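Local coordinates for tumor necrosis factor ligand superfamily member 13 (Mus musculus, PDB 1U5X), which acts as a homotrimeric cytokine that binds the receptors TACI and BCMA through its TNF homology domain and takes part in regulating tumour cell growth, at residues Y56-F61 with S100-G105; Q70-E75 with T82-I87. All coordinates share one frame; numbering follows the deposited sequence.

Interaction 1: Y56-F61 with S100-G105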
ATOM      1  N   TYR A  56      -8.391   0.583  -0.798  1.00 16.67           N
ATOM      2  CA  TYR A  56      -7.290  -0.018  -0.040  1.00 15.58           C
ATOM      3  C   TYR A  56      -7.874  -0.880   1.068  1.00 15.29           C
ATOM      4  O   TYR A  56      -8.950  -0.593   1.595  1.00 15.50           O
ATOM      5  CB  TYR A  56      -6.329   1.037   0.520  1.00 17.23           C
ATOM      6  CG  TYR A  56      -6.926   2.071   1.458  1.00 15.04           C
ATOM      7  CD1 TYR A  56      -7.041   1.833   2.803  1.00 17.14           C
ATOM      8  CD2 TYR A  56      -7.355   3.298   0.951  1.00 17.35           C
ATOM      9  CE1 TYR A  56      -7.578   2.813   3.665  1.00 15.40           C
ATOM     10  CE2 TYR A  56      -7.906   4.270   1.755  1.00 15.80           C
ATOM     11  CZ  TYR A  56      -7.990   4.031   3.130  1.00 18.69           C
ATOM     12  OH  TYR A  56      -8.544   5.014   3.910  1.00 14.52           O
ATOM     13  N   SER A  57      -7.145  -1.937   1.423  1.00 14.61           N
ATOM     14  CA  SER A  57      -7.577  -2.926   2.390  1.00 14.37           C
ATOM     15  C   SER A  57      -6.368  -3.430   3.140  1.00 14.47           C
ATOM     16  O   SER A  57      -5.382  -3.832   2.539  1.00 16.55           O
ATOM     17  CB  SER A  57      -8.235  -4.099   1.686  1.00 16.13           C
ATOM     18  OG  SER A  57      -8.381  -5.212   2.559  1.00 17.39           O
ATOM     19  N   GLN A  58      -6.444  -3.414   4.463  1.00 16.63           N
ATOM     20  CA  GLN A  58      -5.477  -4.101   5.289  1.00 12.82           C
ATOM     21  C   GLN A  58      -6.211  -5.015   6.233  1.00 14.90           C
ATOM     22  O   GLN A  58      -7.271  -4.663   6.792  1.00 15.98           O
ATOM     23  CB  GLN A  58      -4.602  -3.163   6.125  1.00 15.74           C
ATOM     24  CG  GLN A  58      -3.462  -3.894   6.900  1.00 14.09           C
ATOM     25  CD  GLN A  58      -2.462  -2.922   7.508  1.00 15.42           C
ATOM     26  OE1 GLN A  58      -1.657  -2.319   6.754  1.00 15.93           O
ATOM     27  NE2 GLN A  58      -2.443  -2.815   8.834  1.00 12.99           N
ATOM     28  N   VAL A  59      -5.647  -6.199   6.399  1.00 14.48           N
ATOM     29  CA  VAL A  59      -6.109  -7.111   7.439  1.00 12.58           C
ATOM     30  C   VAL A  59      -4.915  -7.565   8.256  1.00 15.13           C
ATOM     31  O   VAL A  59      -3.858  -7.935   7.715  1.00 13.71           O
ATOM     32  CB  VAL A  59      -6.890  -8.322   6.852  1.00 12.63           C
ATOM     33  CG1 VAL A  59      -7.336  -9.259   7.989  1.00 13.83           C
ATOM     34  CG2 VAL A  59      -8.075  -7.873   5.995  1.00 17.32           C
ATOM     35  N   LEU A  60      -5.087  -7.548   9.578  1.00 13.70           N
ATOM     36  CA  LEU A  60      -4.069  -8.002  10.507  1.00 14.89           C
ATOM     37  C   LEU A  60      -4.373  -9.437  10.949  1.00 16.37           C
ATOM     38  O   LEU A  60      -5.404  -9.687  11.552  1.00 14.51           O
ATOM     39  CB  LEU A  60      -4.025  -7.065  11.712  1.00 17.16           C
ATOM     40  CG  LEU A  60      -3.189  -7.512  12.904  1.00 20.42           C
ATOM     41  CD1 LEU A  60      -1.801  -7.901  12.407  1.00 18.81           C
ATOM     42  CD2 LEU A  60      -3.151  -6.378  13.977  1.00 23.89           C
ATOM     43  N   PHE A  61      -3.505 -10.377  10.604  1.00 12.13           N
ATOM     44  CA  PHE A  61      -3.776 -11.805  10.909  1.00 14.15           C
ATOM     45  C   PHE A  61      -2.945 -12.320  12.078  1.00 14.33           C
ATOM     46  O   PHE A  61      -1.763 -11.967  12.199  1.00 16.11           O
ATOM     47  CB  PHE A  61      -3.455 -12.645   9.678  1.00 11.80           C
ATOM     48  CG  PHE A  61      -4.309 -12.337   8.488  1.00 12.14           C
ATOM     49  CD1 PHE A  61      -5.540 -12.976   8.302  1.00 18.66           C
ATOM     50  CD2 PHE A  61      -3.857 -11.476   7.511  1.00 14.32           C
ATOM     51  CE1 PHE A  61      -6.310 -12.705   7.177  1.00 16.87           C
ATOM     52  CE2 PHE A  61      -4.614 -11.213   6.402  1.00 19.41           C
ATOM     53  CZ  PHE A  61      -5.839 -11.835   6.223  1.00 18.62           C
ATOM     54  N   SER A 100       0.432  -8.218   8.985  1.00 14.13           N
ATOM     55  CA  SER A 100      -0.553  -7.422   8.290  1.00 14.46           C
ATOM     56  C   SER A 100      -0.408  -7.702   6.793  1.00 14.58           C
ATOM     57  O   SER A 100       0.677  -7.981   6.288  1.00 15.01           O
ATOM     58  CB  SER A 100      -0.402  -5.907   8.609  1.00 15.39           C
ATOM     59  OG  SER A 100       0.895  -5.422   8.333  1.00 14.17           O
ATOM     60  N   CYS A 101      -1.520  -7.659   6.089  1.00 15.63           N
ATOM     61  CA  CYS A 101      -1.540  -7.829   4.653  1.00 15.15           C
ATOM     62  C   CYS A 101      -2.239  -6.615   4.091  1.00 15.15           C
ATOM     63  O   CYS A 101      -3.421  -6.430   4.299  1.00 14.52           O
ATOM     64  CB  CYS A 101      -2.276  -9.125   4.306  1.00 15.43           C
ATOM     65  SG  CYS A 101      -1.721  -9.880   2.796  1.00 16.42           S
ATOM     66  N   TYR A 102      -1.492  -5.772   3.383  1.00 15.99           N
ATOM     67  CA  TYR A 102      -2.065  -4.565   2.765  1.00 14.09           C
ATOM     68  C   TYR A 102      -2.054  -4.701   1.241  1.00 12.83           C
ATOM     69  O   TYR A 102      -1.055  -5.142   0.661  1.00 16.93           O
ATOM     70  CB  TYR A 102      -1.217  -3.341   3.155  1.00 19.36           C
ATOM     71  CG  TYR A 102      -1.700  -2.015   2.585  1.00 12.79           C
ATOM     72  CD1 TYR A 102      -1.375  -1.634   1.278  1.00 15.64           C
ATOM     73  CD2 TYR A 102      -2.527  -1.160   3.321  1.00 16.59           C
ATOM     74  CE1 TYR A 102      -1.848  -0.428   0.724  1.00 16.43           C
ATOM     75  CE2 TYR A 102      -2.981   0.049   2.755  1.00 21.17           C
ATOM     76  CZ  TYR A 102      -2.635   0.412   1.500  1.00 18.41           C
ATOM     77  OH  TYR A 102      -3.041   1.582   0.866  1.00 19.67           O
ATOM     78  N   SER A 103      -3.145  -4.293   0.597  1.00 13.75           N
ATOM     79  CA  SER A 103      -3.161  -4.125  -0.873  1.00 13.85           C
ATOM     80  C   SER A 103      -4.126  -3.033  -1.237  1.00 14.18           C
ATOM     81  O   SER A 103      -4.960  -2.614  -0.419  1.00 14.77           O
ATOM     82  CB  SER A 103      -3.493  -5.459  -1.569  1.00 14.93           C
ATOM     83  OG  SER A 103      -3.405  -5.360  -2.991  1.00 17.69           O
ATOM     84  N   ALA A 104      -3.975  -2.514  -2.435  1.00 15.53           N
ATOM     85  CA  ALA A 104      -4.797  -1.391  -2.882  1.00 15.21           C
ATOM     86  C   ALA A 104      -4.658  -1.235  -4.389  1.00 19.15           C
ATOM     87  O   ALA A 104      -3.668  -1.650  -4.994  1.00 17.53           O
ATOM     88  CB  ALA A 104      -4.331  -0.114  -2.221  1.00 14.43           C
ATOM     89  N   GLY A 105      -5.655  -0.645  -5.002  1.00 13.97           N
ATOM     90  CA  GLY A 105      -5.594  -0.307  -6.409  1.00 15.07           C
ATOM     91  C   GLY A 105      -6.704   0.595  -6.852  1.00 12.69           C
ATOM     92  O   GLY A 105      -7.572   0.935  -6.045  1.00 16.63           O
TER
HETATM   93  O   HOH W   1       0.560  -4.001   6.132  1.00 27.03           O
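Gln58 and Tyr102 face each other as a non-hydrogen-bonded pair where strands 51-61 and 99-109 run antiparallel in the jelly roll of the TNF homology domain. Hydrogen-bonded pairs lie on either side of them: Ser57 and Ser103 exchange two backbone bonds, as do Val59 and Cys101. Between these pairs the Gln58 CA lies 3.3 Å from Cys101 O, a CA-H...O contact.

The Gln58 side chain leaves the strand with CG anti to the backbone N (chi1 -174°) and stays extended, which carries its amide along the face shared with Ser100 and Tyr102. Its CB touches Tyr102 CD2 at 4.0 Å. CG then passes Cys101 O and Ser100 CB; Ser100 CB also meets Gln58 CD and, at 3.7 Å, Gln58 NE2. At the tip, Gln58 OE1 comes to the edge of the Tyr102 ring, near its plane and 3.7 Å from Tyr102 CD2, with amide and ring turned 78° apart. A water donates to OE1 and accepts from Ser100 OG, which is also bonded to Ile87 N of the second subunit. Both ends of the amide serve the trimer too: OE1 accepts from Ser103 OG of the second subunit, while NE2 bonds Arg85 O of that subunit and Gly132 O of its own chain.

Farther along the same face, Tyr56 OH hydrogen-bonds to His9 ND1 and to Val106 N of the second subunit, and the Tyr102 ring packs edge-to-face with Tyr102 of the third subunit. This face thus lies at the trimer interface. Phe61 brings CE2 to Cys101 CB, which lies at the edge of its ring, while Val59 CG1 covers one ring face. Back on the Gln58 face, Tyr56 CB lies 3.4 Å from Tyr102 OH and 3.6 Å from Ala104 CB.

Interaction 2: Q70-E75 with T82-I87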
ATOM      1  N   GLN A  70      -6.747 -11.684   2.184  1.00 16.25           N
ATOM      2  CA  GLN A  70      -8.089 -11.188   1.957  1.00 13.85           C
ATOM      3  C   GLN A  70      -8.307 -10.973   0.479  1.00 15.44           C
ATOM      4  O   GLN A  70      -7.382 -10.701  -0.245  1.00 15.75           O
ATOM      5  CB  GLN A  70      -8.371  -9.917   2.728  1.00 11.82           C
ATOM      6  CG  GLN A  70      -7.724  -8.658   2.202  1.00 13.00           C
ATOM      7  CD  GLN A  70      -6.416  -8.404   2.857  1.00 12.50           C
ATOM      8  OE1 GLN A  70      -5.724  -9.362   3.305  1.00 14.10           O
ATOM      9  NE2 GLN A  70      -6.044  -7.128   2.928  1.00 13.97           N
ATOM     10  N   VAL A  71      -9.558 -11.076   0.058  1.00 12.39           N
ATOM     11  CA  VAL A  71      -9.959 -10.889  -1.309  1.00 12.22           C
ATOM     12  C   VAL A  71     -11.020  -9.811  -1.387  1.00 15.75           C
ATOM     13  O   VAL A  71     -12.046  -9.909  -0.722  1.00 15.32           O
ATOM     14  CB  VAL A  71     -10.582 -12.192  -1.861  1.00 15.56           C
ATOM     15  CG1 VAL A  71     -10.801 -12.087  -3.372  1.00 17.02           C
ATOM     16  CG2 VAL A  71      -9.723 -13.415  -1.513  1.00 21.49           C
ATOM     17  N   VAL A  72     -10.783  -8.795  -2.204  1.00 15.79           N
ATOM     18  CA  VAL A  72     -11.696  -7.667  -2.386  1.00 13.75           C
ATOM     19  C   VAL A  72     -12.343  -7.739  -3.760  1.00 13.19           C
ATOM     20  O   VAL A  72     -11.639  -7.805  -4.759  1.00 14.66           O
ATOM     21  CB  VAL A  72     -10.934  -6.315  -2.272  1.00 12.83           C
ATOM     22  CG1 VAL A  72     -11.849  -5.130  -2.465  1.00 17.92           C
ATOM     23  CG2 VAL A  72     -10.220  -6.193  -0.902  1.00 19.21           C
ATOM     24  N   SER A  73     -13.680  -7.770  -3.798  1.00 12.18           N
ATOM     25  CA  SER A  73     -14.452  -8.004  -5.013  1.00 13.46           C
ATOM     26  C   SER A  73     -15.601  -7.023  -5.165  1.00 14.09           C
ATOM     27  O   SER A  73     -16.063  -6.411  -4.179  1.00 16.08           O
ATOM     28  CB  SER A  73     -15.025  -9.428  -5.058  1.00 15.96           C
ATOM     29  OG  SER A  73     -14.057 -10.410  -4.771  1.00 16.84           O
ATOM     30  N   ARG A  74     -16.045  -6.879  -6.403  1.00 18.38           N
ATOM     31  CA  ARG A  74     -17.226  -6.102  -6.730  1.00 18.67           C
ATOM     32  C   ARG A  74     -18.297  -6.999  -7.357  1.00 17.17           C
ATOM     33  O   ARG A  74     -18.020  -7.867  -8.196  1.00 17.74           O
ATOM     34  CB  ARG A  74     -16.889  -4.910  -7.638  1.00 20.96           C
ATOM     35  CG  ARG A  74     -16.636  -5.216  -9.113  1.00 29.08           C
ATOM     36  CD  ARG A  74     -17.113  -4.106 -10.045  1.00 33.94           C
ATOM     37  NE  ARG A  74     -16.252  -3.972 -11.214  1.00 39.57           N
ATOM     38  CZ  ARG A  74     -16.583  -4.325 -12.457  1.00 45.04           C
ATOM     39  NH1 ARG A  74     -17.772  -4.853 -12.728  1.00 43.71           N
ATOM     40  NH2 ARG A  74     -15.708  -4.158 -13.445  1.00 50.07           N
ATOM     41  N   GLU A  75     -19.537  -6.810  -6.936  1.00 16.48           N
ATOM     42  CA  GLU A  75     -20.637  -7.511  -7.588  1.00 16.00           C
ATOM     43  C   GLU A  75     -21.623  -6.439  -8.025  1.00 19.34           C
ATOM     44  O   GLU A  75     -22.079  -5.657  -7.202  1.00 17.11           O
ATOM     45  CB  GLU A  75     -21.316  -8.537  -6.670  1.00 21.34           C
ATOM     46  CG  GLU A  75     -20.630  -8.818  -5.359  1.00 23.03           C
ATOM     47  CD  GLU A  75     -21.346  -9.857  -4.501  1.00 26.05           C
ATOM     48  OE1 GLU A  75     -22.405 -10.401  -4.934  1.00 29.85           O
ATOM     49  OE2 GLU A  75     -20.867 -10.112  -3.375  1.00 31.63           O
ATOM     50  N   THR A  82     -13.321 -10.288  -8.990  1.00 17.88           N
ATOM     51  CA  THR A  82     -12.302  -9.959  -7.997  1.00 17.03           C
ATOM     52  C   THR A  82     -11.576  -8.696  -8.452  1.00 13.53           C
ATOM     53  O   THR A  82     -11.253  -8.562  -9.631  1.00 17.89           O
ATOM     54  CB  THR A  82     -11.312 -11.128  -7.845  1.00 16.94           C
ATOM     55  OG1 THR A  82     -12.014 -12.323  -7.464  1.00 17.87           O
ATOM     56  CG2 THR A  82     -10.305 -10.870  -6.752  1.00 16.70           C
ATOM     57  N   LEU A  83     -11.339  -7.781  -7.523  1.00 13.03           N
ATOM     58  CA  LEU A  83     -10.569  -6.585  -7.818  1.00 13.30           C
ATOM     59  C   LEU A  83      -9.093  -6.792  -7.490  1.00 12.36           C
ATOM     60  O   LEU A  83      -8.226  -6.613  -8.342  1.00 14.36           O
ATOM     61  CB  LEU A  83     -11.141  -5.389  -7.099  1.00 13.08           C
ATOM     62  CG  LEU A  83     -12.601  -5.037  -7.448  1.00 13.69           C
ATOM     63  CD1 LEU A  83     -13.004  -3.760  -6.718  1.00 17.48           C
ATOM     64  CD2 LEU A  83     -12.825  -4.889  -8.911  1.00 18.44           C
ATOM     65  N   PHE A  84      -8.804  -7.155  -6.259  1.00 15.83           N
ATOM     66  CA  PHE A  84      -7.459  -7.519  -5.888  1.00 14.38           C
ATOM     67  C   PHE A  84      -7.449  -8.417  -4.670  1.00 16.78           C
ATOM     68  O   PHE A  84      -8.432  -8.509  -3.949  1.00 14.83           O
ATOM     69  CB  PHE A  84      -6.631  -6.266  -5.591  1.00 17.41           C
ATOM     70  CG  PHE A  84      -7.146  -5.417  -4.476  1.00 16.91           C
ATOM     71  CD1 PHE A  84      -8.078  -4.423  -4.742  1.00 19.41           C
ATOM     72  CD2 PHE A  84      -6.687  -5.556  -3.171  1.00 15.35           C
ATOM     73  CE1 PHE A  84      -8.551  -3.578  -3.738  1.00 17.70           C
ATOM     74  CE2 PHE A  84      -7.145  -4.706  -2.153  1.00 17.79           C
ATOM     75  CZ  PHE A  84      -8.080  -3.709  -2.444  1.00 18.63           C
ATOM     76  N   ARG A  85      -6.311  -9.045  -4.420  1.00 13.69           N
ATOM     77  CA  ARG A  85      -6.127  -9.857  -3.208  1.00 12.28           C
ATOM     78  C   ARG A  85      -4.739  -9.602  -2.589  1.00 16.66           C
ATOM     79  O   ARG A  85      -3.819  -9.166  -3.254  1.00 15.81           O
ATOM     80  CB  ARG A  85      -6.413 -11.329  -3.510  0.50 16.63           C
ATOM     81  CG  ARG A  85      -5.183 -12.167  -3.796  0.50 21.51           C
ATOM     82  CD  ARG A  85      -5.412 -13.541  -4.480  0.50 24.75           C
ATOM     83  NE  ARG A  85      -6.522 -14.351  -3.970  0.50 23.03           N
ATOM     84  CZ  ARG A  85      -7.538 -14.823  -4.701  0.50 23.39           C
ATOM     85  NH1 ARG A  85      -7.648 -14.560  -6.000  0.50 22.88           N
ATOM     86  NH2 ARG A  85      -8.464 -15.572  -4.123  0.50 28.87           N
ATOM     87  N   CYS A  86      -4.634  -9.859  -1.300  1.00 14.44           N
ATOM     88  CA  CYS A  86      -3.384  -9.815  -0.570  1.00 15.81           C
ATOM     89  C   CYS A  86      -3.125 -11.228  -0.067  1.00 17.98           C
ATOM     90  O   CYS A  86      -4.073 -11.903   0.313  1.00 16.05           O
ATOM     91  CB  CYS A  86      -3.541  -8.832   0.572  1.00 16.04           C
ATOM     92  SG  CYS A  86      -1.985  -8.497   1.355  1.00 17.55           S
ATOM     93  N   ILE A  87      -1.884 -11.707  -0.116  1.00 10.30           N
ATOM     94  CA  ILE A  87      -1.573 -13.071   0.354  1.00 14.19           C
ATOM     95  C   ILE A  87      -0.315 -13.073   1.231  1.00 16.97           C
ATOM     96  O   ILE A  87       0.672 -12.464   0.853  1.00 14.92           O
ATOM     97  CB  ILE A  87      -1.370 -14.056  -0.846  1.00 18.16           C
ATOM     98  CG1 ILE A  87      -2.518 -13.978  -1.841  1.00 23.54           C
ATOM     99  CG2 ILE A  87      -1.286 -15.473  -0.337  1.00 20.24           C
ATOM    100  CD1 ILE A  87      -2.135 -14.466  -3.178  1.00 32.69           C
TER
HETATM  101  O   HOH W   2     -13.854 -12.938  -5.530  1.00 43.05           O
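Phe84 holds CG between its backbone N and carbonyl carbon (chi1 60°), which lays its ring beside Val72; Val72, with CG1 anti to its own N (chi1 180°), meets one ring face. The Val72 CB stands 3.9 Å from the Phe84 ring centroid, a CH-pi contact, and Val72 CG2 reaches Phe84 CZ at 3.6 Å. Val72 points toward the sandwich interior, where it also meets Val117 and Ser57.

These residues lie in the antiparallel hairpin of strands 71-75 and 80-85, which contains a classic beta bulge: Leu83 and Phe84 both face Val72. The Val72 carbonyl oxygen is gripped by two donors in its plane, Leu83 N at 2.8 Å and Phe84 N at 3.3 Å. Beyond the bulge the Leu83 side chain crosses that of Arg74 at about a right angle, CD2 against CG, while the Arg74 guanidinium forms a salt bridge with Glu81.

On the opposite face, Val71 CG1 packs on Thr82 CG2 at 3.6 Å. At the open end of the hairpin, Cys86 N bonds Gln70 O, and Gln70 OE1 lies 3.5 Å from Cys86 CB; Gln70 NE2 hydrogen-bonds to Ser57 OG and Cys101 O.

The shared acceptor Val72 O thus keeps the strands bonded across the shift of register, and a single water bridges Ser73 OG and Thr82 OG1, which at 3.9 Å are too far apart to bond directly.

Interaction 1 lies in the inner sheet of the jelly roll, with strand 134-139, and interaction 2 in the outer sheet, with strand 114-119; they face each other across the sandwich, their centres 10 Å apart. Along the chain the order is 56-61, 70-75, 82-87, 100-105, so the hairpin of interaction 2 falls between the two strands paired in interaction 1. The disulfide between Cys86 and Cys101 is a covalent tie between the two sheets, and Ser103 packs on the Phe84 ring. Both contacts meet the third subunit, where Ser103 and Arg85 each bond its Gln58, and the strand pair of interaction 1 meets the second subunit as well.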